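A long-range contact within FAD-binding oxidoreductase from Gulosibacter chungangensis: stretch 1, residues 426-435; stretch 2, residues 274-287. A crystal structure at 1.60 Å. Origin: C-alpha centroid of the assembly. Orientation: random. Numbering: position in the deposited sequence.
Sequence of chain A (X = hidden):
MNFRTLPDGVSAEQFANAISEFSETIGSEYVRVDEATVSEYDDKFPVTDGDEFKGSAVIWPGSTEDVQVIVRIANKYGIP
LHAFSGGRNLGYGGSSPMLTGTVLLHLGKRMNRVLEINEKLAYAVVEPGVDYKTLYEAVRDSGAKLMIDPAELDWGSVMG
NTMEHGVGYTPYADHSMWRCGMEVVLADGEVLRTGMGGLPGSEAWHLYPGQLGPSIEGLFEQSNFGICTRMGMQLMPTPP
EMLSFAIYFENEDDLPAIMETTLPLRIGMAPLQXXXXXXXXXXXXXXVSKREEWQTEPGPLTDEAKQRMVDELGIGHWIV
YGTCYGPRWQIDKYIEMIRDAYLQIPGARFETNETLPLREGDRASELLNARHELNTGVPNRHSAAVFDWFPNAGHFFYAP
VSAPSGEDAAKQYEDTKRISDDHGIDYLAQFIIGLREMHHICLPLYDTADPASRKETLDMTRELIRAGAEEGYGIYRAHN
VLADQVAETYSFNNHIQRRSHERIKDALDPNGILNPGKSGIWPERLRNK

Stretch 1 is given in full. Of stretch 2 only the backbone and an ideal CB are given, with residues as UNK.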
ATOM      1  N   ASP A 426      29.117   9.305  18.712  1.00 20.40           N
ATOM      2  CA  ASP A 426      29.372   7.956  18.159  1.00 20.62           C
ATOM      3  C   ASP A 426      28.309   7.640  17.099  1.00 20.23           C
ATOM      4  O   ASP A 426      27.121   7.969  17.320  1.00 20.31           O
ATOM      5  CB  ASP A 426      29.350   6.905  19.273  1.00 19.28           C
ATOM      6  CG  ASP A 426      30.606   6.871  20.130  1.00 21.09           C
ATOM      7  OD1 ASP A 426      31.546   7.617  19.845  1.00 19.89           O
ATOM      8  OD2 ASP A 426      30.617   6.112  21.092  1.00 21.12           O
ATOM      9  N   TYR A 427      28.742   6.990  16.032  1.00 19.60           N
ATOM     10  CA  TYR A 427      27.953   6.742  14.800  1.00 19.58           C
ATOM     11  C   TYR A 427      27.764   5.265  14.577  1.00 18.96           C
ATOM     12  O   TYR A 427      28.713   4.588  14.215  1.00 19.14           O
ATOM     13  CB  TYR A 427      28.698   7.375  13.625  1.00 19.39           C
ATOM     14  CG  TYR A 427      28.133   7.139  12.260  1.00 20.15           C
ATOM     15  CD1 TYR A 427      26.774   6.910  12.024  1.00 18.32           C
ATOM     16  CD2 TYR A 427      28.987   7.222  11.178  1.00 21.77           C
ATOM     17  CE1 TYR A 427      26.286   6.685  10.749  1.00 20.23           C
ATOM     18  CE2 TYR A 427      28.508   7.037   9.902  1.00 20.43           C
ATOM     19  CZ  TYR A 427      27.165   6.796   9.681  1.00 21.87           C
ATOM     20  OH  TYR A 427      26.794   6.641   8.384  1.00 22.02           O
ATOM     21  N   LEU A 428      26.552   4.792  14.806  1.00 18.64           N
ATOM     22  CA  LEU A 428      26.144   3.422  14.495  1.00 18.14           C
ATOM     23  C   LEU A 428      25.386   3.505  13.173  1.00 18.85           C
ATOM     24  O   LEU A 428      24.496   4.354  13.037  1.00 19.31           O
ATOM     25  CB  LEU A 428      25.289   2.870  15.631  1.00 18.95           C
ATOM     26  CG  LEU A 428      26.079   2.450  16.870  1.00 18.71           C
ATOM     27  CD1 LEU A 428      26.847   3.604  17.504  1.00 19.25           C
ATOM     28  CD2 LEU A 428      25.118   1.831  17.868  1.00 19.76           C
ATOM     29  N   ALA A 429      25.789   2.696  12.213  1.00 19.31           N
ATOM     30  CA  ALA A 429      25.326   2.875  10.827  1.00 19.77           C
ATOM     31  C   ALA A 429      24.709   1.579  10.358  1.00 22.48           C
ATOM     32  O   ALA A 429      25.288   0.491  10.608  1.00 21.19           O
ATOM     33  CB  ALA A 429      26.452   3.312   9.927  1.00 21.02           C
ATOM     34  N   GLN A 430      23.562   1.681   9.705  1.00 21.39           N
ATOM     35  CA  GLN A 430      23.042   0.536   8.945  1.00 25.66           C
ATOM     36  C   GLN A 430      22.671   1.060   7.556  1.00 23.44           C
ATOM     37  O   GLN A 430      22.152   2.174   7.437  1.00 29.18           O
ATOM     38  CB  GLN A 430      21.946  -0.074   9.798  1.00 27.20           C
ATOM     39  CG  GLN A 430      21.319  -1.339   9.244  1.00 31.32           C
ATOM     40  CD  GLN A 430      20.703  -2.062  10.411  1.00 34.49           C
ATOM     41  OE1 GLN A 430      21.399  -2.671  11.235  1.00 44.29           O
ATOM     42  NE2 GLN A 430      19.409  -1.903  10.564  1.00 35.73           N
ATOM     43  N   PHE A 431      22.905   0.257   6.547  1.00 22.08           N
ATOM     44  CA  PHE A 431      22.381   0.547   5.196  1.00 22.37           C
ATOM     45  C   PHE A 431      21.518  -0.633   4.802  1.00 22.89           C
ATOM     46  O   PHE A 431      21.850  -1.760   5.112  1.00 23.38           O
ATOM     47  CB  PHE A 431      23.487   0.756   4.177  1.00 23.89           C
ATOM     48  CG  PHE A 431      24.252   2.041   4.313  1.00 24.92           C
ATOM     49  CD1 PHE A 431      23.891   3.173   3.586  1.00 23.17           C
ATOM     50  CD2 PHE A 431      25.269   2.123   5.231  1.00 22.58           C
ATOM     51  CE1 PHE A 431      24.599   4.351   3.752  1.00 26.57           C
ATOM     52  CE2 PHE A 431      25.966   3.308   5.400  1.00 27.40           C
ATOM     53  CZ  PHE A 431      25.643   4.410   4.643  1.00 27.99           C
ATOM     54  N   ILE A 432      20.384  -0.344   4.181  1.00 24.31           N
ATOM     55  CA  ILE A 432      19.434  -1.404   3.728  1.00 21.95           C
ATOM     56  C   ILE A 432      18.983  -1.000   2.324  1.00 23.22           C
ATOM     57  O   ILE A 432      18.549   0.174   2.152  1.00 25.36           O
ATOM     58  CB  ILE A 432      18.243  -1.525   4.696  1.00 26.15           C
ATOM     59  CG1 ILE A 432      18.647  -1.881   6.126  1.00 30.19           C
ATOM     60  CG2 ILE A 432      17.218  -2.505   4.138  1.00 25.98           C
ATOM     61  CD1 ILE A 432      17.549  -1.623   7.129  1.00 32.47           C
ATOM     62  N   ILE A 433      19.051  -1.935   1.384  1.00 23.02           N
ATOM     63  CA  ILE A 433      18.177  -1.883   0.176  1.00 23.33           C
ATOM     64  C   ILE A 433      16.872  -2.646   0.512  1.00 23.93           C
ATOM     65  O   ILE A 433      16.929  -3.838   0.726  1.00 25.10           O
ATOM     66  CB  ILE A 433      18.938  -2.417  -1.041  1.00 22.84           C
ATOM     67  CG1 ILE A 433      20.108  -1.484  -1.373  1.00 27.67           C
ATOM     68  CG2 ILE A 433      17.996  -2.546  -2.233  1.00 23.94           C
ATOM     69  CD1 ILE A 433      21.122  -2.113  -2.264  1.00 28.85           C
ATOM     70  N   GLY A 434      15.740  -1.941   0.601  1.00 21.30           N
ATOM     71  CA  GLY A 434      14.436  -2.545   0.901  1.00 21.19           C
ATOM     72  C   GLY A 434      14.013  -3.432  -0.221  1.00 20.87           C
ATOM     73  O   GLY A 434      13.901  -4.621  -0.027  1.00 23.04           O
ATOM     74  N   LEU A 435      13.777  -2.844  -1.391  1.00 21.51           N
ATOM     75  CA  LEU A 435      13.539  -3.597  -2.638  1.00 19.74           C
ATOM     76  C   LEU A 435      14.144  -2.780  -3.792  1.00 18.40           C
ATOM     77  O   LEU A 435      15.069  -3.290  -4.453  1.00 20.40           O
ATOM     78  CB  LEU A 435      12.043  -3.847  -2.815  1.00 21.75           C
ATOM     79  CG  LEU A 435      11.727  -4.876  -3.891  1.00 22.36           C
ATOM     80  CD1 LEU A 435      12.312  -6.222  -3.524  1.00 23.76           C
ATOM     81  CD2 LEU A 435      10.230  -4.999  -4.169  1.00 23.02           C
ATOM     82  N   UNK A 274      14.230 -11.577   2.100  1.00 20.49           N
ATOM     83  CA  UNK A 274      14.018 -10.416   2.976  1.00 21.35           C
ATOM     84  C   UNK A 274      15.174  -9.455   2.743  1.00 20.88           C
ATOM     85  O   UNK A 274      16.266  -9.894   2.399  1.00 19.93           O
ATOM     86  CB  UNK A 274      13.924 -10.823   4.448  1.00 21.35           C
ATOM     87  N   UNK A 275      14.927  -8.172   2.954  1.00 20.60           N
ATOM     88  CA  UNK A 275      15.947  -7.123   2.777  1.00 22.45           C
ATOM     89  C   UNK A 275      17.016  -7.323   3.850  1.00 21.23           C
ATOM     90  O   UNK A 275      16.702  -7.372   5.032  1.00 21.60           O
ATOM     91  CB  UNK A 275      15.336  -5.723   2.865  1.00 22.45           C
ATOM     92  N   UNK A 276      18.274  -7.636   3.475  1.00 21.01           N
ATOM     93  CA  UNK A 276      19.292  -7.782   4.487  1.00 19.75           C
ATOM     94  C   UNK A 276      19.688  -6.425   5.068  1.00 23.53           C
ATOM     95  O   UNK A 276      19.400  -5.406   4.462  1.00 24.76           O
ATOM     96  CB  UNK A 276      20.515  -8.493   3.905  1.00 19.75           C
ATOM     97  N   UNK A 277      20.326  -6.455   6.222  1.00 19.36           N
ATOM     98  CA  UNK A 277      20.923  -5.244   6.835  1.00 19.57           C
ATOM     99  C   UNK A 277      22.430  -5.253   6.564  1.00 18.80           C
ATOM    100  O   UNK A 277      23.049  -6.308   6.459  1.00 17.00           O
ATOM    101  CB  UNK A 277      20.646  -5.186   8.339  1.00 19.57           C
ATOM    102  N   UNK A 278      23.000  -4.079   6.548  1.00 17.18           N
ATOM    103  CA  UNK A 278      24.464  -3.909   6.379  1.00 16.79           C
ATOM    104  C   UNK A 278      24.888  -2.978   7.496  1.00 19.89           C
ATOM    105  O   UNK A 278      24.557  -1.761   7.402  1.00 21.64           O
ATOM    106  CB  UNK A 278      24.843  -3.353   5.005  1.00 16.79           C
ATOM    107  N   UNK A 279      25.454  -3.511   8.576  1.00 18.65           N
ATOM    108  CA  UNK A 279      25.813  -2.604   9.692  1.00 20.21           C
ATOM    109  C   UNK A 279      27.317  -2.461   9.810  1.00 17.56           C
ATOM    110  O   UNK A 279      28.099  -3.370   9.443  1.00 17.88           O
ATOM    111  CB  UNK A 279      25.240  -3.115  11.015  1.00 20.21           C
ATOM    112  N   UNK A 280      27.704  -1.350  10.412  1.00 19.13           N
ATOM    113  CA  UNK A 280      29.131  -1.127  10.718  1.00 18.81           C
ATOM    114  C   UNK A 280      29.499  -1.859  12.005  1.00 19.32           C
ATOM    115  O   UNK A 280      28.620  -2.233  12.800  1.00 18.98           O
ATOM    116  CB  UNK A 280      29.438   0.366  10.850  1.00 18.81           C
ATOM    117  N   UNK A 281      30.806  -2.003  12.221  1.00 19.09           N
ATOM    118  CA  UNK A 281      31.301  -2.759  13.411  1.00 18.93           C
ATOM    119  C   UNK A 281      30.823  -2.069  14.684  1.00 18.05           C
ATOM    120  O   UNK A 281      30.456  -2.778  15.690  1.00 18.70           O
ATOM    121  CB  UNK A 281      32.828  -2.859  13.410  1.00 18.93           C
ATOM    122  N   UNK A 282      30.733  -0.756  14.708  1.00 17.18           N
ATOM    123  CA  UNK A 282      30.339  -0.085  15.963  1.00 18.90           C
ATOM    124  C   UNK A 282      28.936  -0.531  16.388  1.00 19.44           C
ATOM    125  O   UNK A 282      28.702  -0.720  17.624  1.00 18.37           O
ATOM    126  CB  UNK A 282      30.381   1.436  15.798  1.00 18.90           C
ATOM    127  N   UNK A 283      28.020  -0.695  15.431  1.00 19.93           N
ATOM    128  CA  UNK A 283      26.622  -1.049  15.764  1.00 18.13           C
ATOM    129  C   UNK A 283      26.654  -2.435  16.393  1.00 19.24           C
ATOM    130  O   UNK A 283      26.117  -2.654  17.487  1.00 18.64           O
ATOM    131  CB  UNK A 283      25.713  -1.021  14.534  1.00 18.13           C
ATOM    132  N   UNK A 284      27.335  -3.384  15.739  1.00 20.83           N
ATOM    133  CA  UNK A 284      27.374  -4.751  16.303  1.00 19.51           C
ATOM    134  C   UNK A 284      28.059  -4.717  17.663  1.00 19.95           C
ATOM    135  O   UNK A 284      27.577  -5.378  18.600  1.00 19.51           O
ATOM    136  CB  UNK A 284      28.102  -5.716  15.365  1.00 19.51           C
ATOM    137  N   UNK A 285      29.206  -4.065  17.770  1.00 20.79           N
ATOM    138  CA  UNK A 285      29.951  -3.990  19.044  1.00 19.57           C
ATOM    139  C   UNK A 285      29.024  -3.472  20.152  1.00 19.93           C
ATOM    140  O   UNK A 285      28.953  -4.051  21.224  1.00 18.93           O
ATOM    141  CB  UNK A 285      31.176  -3.084  18.907  1.00 19.57           C
ATOM    142  N   UNK A 286      28.256  -2.443  19.870  1.00 19.13           N
ATOM    143  CA  UNK A 286      27.429  -1.797  20.916  1.00 19.18           C
ATOM    144  C   UNK A 286      26.296  -2.727  21.406  1.00 20.16           C
ATOM    145  O   UNK A 286      25.771  -2.487  22.501  1.00 18.36           O
ATOM    146  CB  UNK A 286      26.831  -0.495  20.380  1.00 19.18           C
ATOM    147  N   UNK A 287      26.001  -3.816  20.677  1.00 19.28           N
ATOM    148  CA  UNK A 287      25.010  -4.818  21.093  1.00 19.26           C
ATOM    149  C   UNK A 287      25.579  -5.858  22.043  1.00 19.38           C
ATOM    150  O   UNK A 287      24.764  -6.570  22.673  1.00 20.30           O
ATOM    151  CB  UNK A 287      24.433  -5.522  19.864  1.00 19.26           C
TER

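At position 274 the CA-to-CB bond points away and no atom of stretch 1 lies within 5.5 Å of the ideal CB, so the geometry sets no preference; the residue is Ala 274. Position 275 points toward stretch 1, its ideal CB 3.3 Å from Ile 433 O and 3.4 Å from Gly 434 O. So little room favours a small side chain: Ala 275. Position 276 points away with phi -73° and psi 162°, values open to many residues, proline included. Pro 276 is found, and its O shares water 1 with Ile 433 O.

Position 277 opens a strand running antiparallel to 426-433 (160°). Its CB lies sideways, 3.7 Å from Gln 430 CD, which suits an aliphatic or other mid-sized side chain. Ile 277 places CG2 4.0 Å from Ile 432 CG1.

Position 278 pairs with Phe 431: Phe 431 N donates to the O of 278 (2.7 Å, 162°), and the return bond from the N of 278 to Phe 431 O (3.0 Å, 128°) is weak. The CB shares a sheet face with Phe 431, inviting an apolar residue; Val 278 CB sits 4.4 Å from Phe 431 CB.

Position 279 shares the other face with Gln 430, whose OE1 lies 3.9 Å from the ideal CB. A donor of suitable reach would suit this acceptor. Arg 279 supplies it, NE donating to Gln 430 OE1 at 3.1 Å and 161°.

Position 280 points toward stretch 1 just before a helix. Its N donates to Ala 429 O (3.0 Å), leaving Ala 429 N and Tyr 427 O within side-chain reach. Asn, carrying both donor and acceptor, fits well; Asp, Ser or Thr could also cap. Asn 280 OD1 accepts from Ala 429 N (2.9 Å) and takes the capping bond from the N of position 283 (3.3 Å), while ND2 donates to Tyr 427 O (3.2 Å).

Helical position 281 points away: Val 281. Position 282 points toward stretch 1, near Tyr 427 O and Leu 428 CD1, suiting a small polar or apolar group. Thr 282 CG2 lies 3.7 Å from Leu 428 CD1, and water 2 links its OG1 to Tyr 427 O.

At position 283 the CA-to-CB bond lies sideways, the ideal CB 4.1 Å from Leu 428 CB; Leu, Met or an aromatic could fit. Phe 283 CG packs 3.9 Å from Leu 428 CB, with Ala 429 O at the ring edge.

Position 284 points away; Asp 284 forms a salt bridge with Arg 279. Position 285, out of reach, is Ala 285. Position 286 points toward stretch 1, its ideal CB 3.8 Å from Leu 428 CD2, favouring something small: Ala 286. Position 287, without contacts to stretch 1, is Cys 287.

Stretch 2 274-287: AAPIVRNVTFDAAC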
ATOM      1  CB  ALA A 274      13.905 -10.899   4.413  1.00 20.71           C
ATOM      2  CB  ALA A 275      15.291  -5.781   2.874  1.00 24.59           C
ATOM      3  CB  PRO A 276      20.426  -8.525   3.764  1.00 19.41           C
ATOM      4  CG  PRO A 276      20.265  -8.095   2.318  1.00 21.08           C
ATOM      5  CD  PRO A 276      18.784  -7.896   2.109  1.00 20.43           C
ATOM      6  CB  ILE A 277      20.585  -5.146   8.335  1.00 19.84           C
ATOM      7  CG1 ILE A 277      21.111  -6.332   9.126  1.00 20.93           C
ATOM      8  CG2 ILE A 277      19.078  -4.997   8.519  1.00 20.11           C
ATOM      9  CD1 ILE A 277      21.012  -6.179  10.646  1.00 23.10           C
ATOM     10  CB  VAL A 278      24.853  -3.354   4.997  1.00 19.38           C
ATOM     11  CG1 VAL A 278      26.366  -3.401   4.850  1.00 20.84           C
ATOM     12  CG2 VAL A 278      24.164  -4.101   3.862  1.00 20.90           C
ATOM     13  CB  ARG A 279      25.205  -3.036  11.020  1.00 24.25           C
ATOM     14  CG  ARG A 279      25.417  -4.466  11.403  1.00 29.47           C
ATOM     15  CD  ARG A 279      24.820  -4.603  12.806  1.00 32.13           C
ATOM     16  NE  ARG A 279      23.450  -4.152  13.064  1.00 28.93           N
ATOM     17  CZ  ARG A 279      22.810  -4.375  14.232  1.00 34.03           C
ATOM     18  NH1 ARG A 279      23.432  -4.982  15.241  1.00 29.00           N
ATOM     19  NH2 ARG A 279      21.568  -3.956  14.407  1.00 33.42           N
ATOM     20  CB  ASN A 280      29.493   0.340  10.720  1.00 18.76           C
ATOM     21  CG  ASN A 280      28.935   1.177  11.845  1.00 20.39           C
ATOM     22  OD1 ASN A 280      27.988   0.803  12.532  1.00 19.76           O
ATOM     23  ND2 ASN A 280      29.512   2.354  11.994  1.00 21.48           N
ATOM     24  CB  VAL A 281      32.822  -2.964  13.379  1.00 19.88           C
ATOM     25  CG1 VAL A 281      33.613  -1.688  13.441  1.00 21.64           C
ATOM     26  CG2 VAL A 281      33.234  -3.903  14.504  1.00 21.37           C
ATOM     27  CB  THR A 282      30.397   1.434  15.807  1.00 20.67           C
ATOM     28  OG1 THR A 282      31.689   1.730  15.280  1.00 20.95           O
ATOM     29  CG2 THR A 282      30.225   2.142  17.131  1.00 19.36           C
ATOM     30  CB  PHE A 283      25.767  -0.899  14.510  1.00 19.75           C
ATOM     31  CG  PHE A 283      24.287  -0.785  14.750  1.00 21.11           C
ATOM     32  CD1 PHE A 283      23.502  -0.189  13.791  1.00 22.23           C
ATOM     33  CD2 PHE A 283      23.698  -1.242  15.915  1.00 21.39           C
ATOM     34  CE1 PHE A 283      22.139  -0.072  13.980  1.00 22.41           C
ATOM     35  CE2 PHE A 283      22.330  -1.108  16.118  1.00 23.88           C
ATOM     36  CZ  PHE A 283      21.546  -0.581  15.121  1.00 21.52           C
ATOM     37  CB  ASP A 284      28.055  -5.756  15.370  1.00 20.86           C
ATOM     38  CG  ASP A 284      27.110  -6.627  14.539  1.00 20.97           C
ATOM     39  OD1 ASP A 284      25.846  -6.444  14.605  1.00 23.47           O
ATOM     40  OD2 ASP A 284      27.658  -7.519  13.847  1.00 22.45           O
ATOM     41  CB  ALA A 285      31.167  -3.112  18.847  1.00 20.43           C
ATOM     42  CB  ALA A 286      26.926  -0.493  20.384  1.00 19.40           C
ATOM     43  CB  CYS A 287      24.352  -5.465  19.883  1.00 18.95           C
ATOM     44  SG  CYS A 287      23.367  -4.268  18.946  1.00 22.07           S
TER
HETATM   45  O   HOH W   1      19.314  -4.706   1.821  1.00 23.92           O
HETATM   46  O   HOH W   2      31.428   4.508  14.440  1.00 21.72           O
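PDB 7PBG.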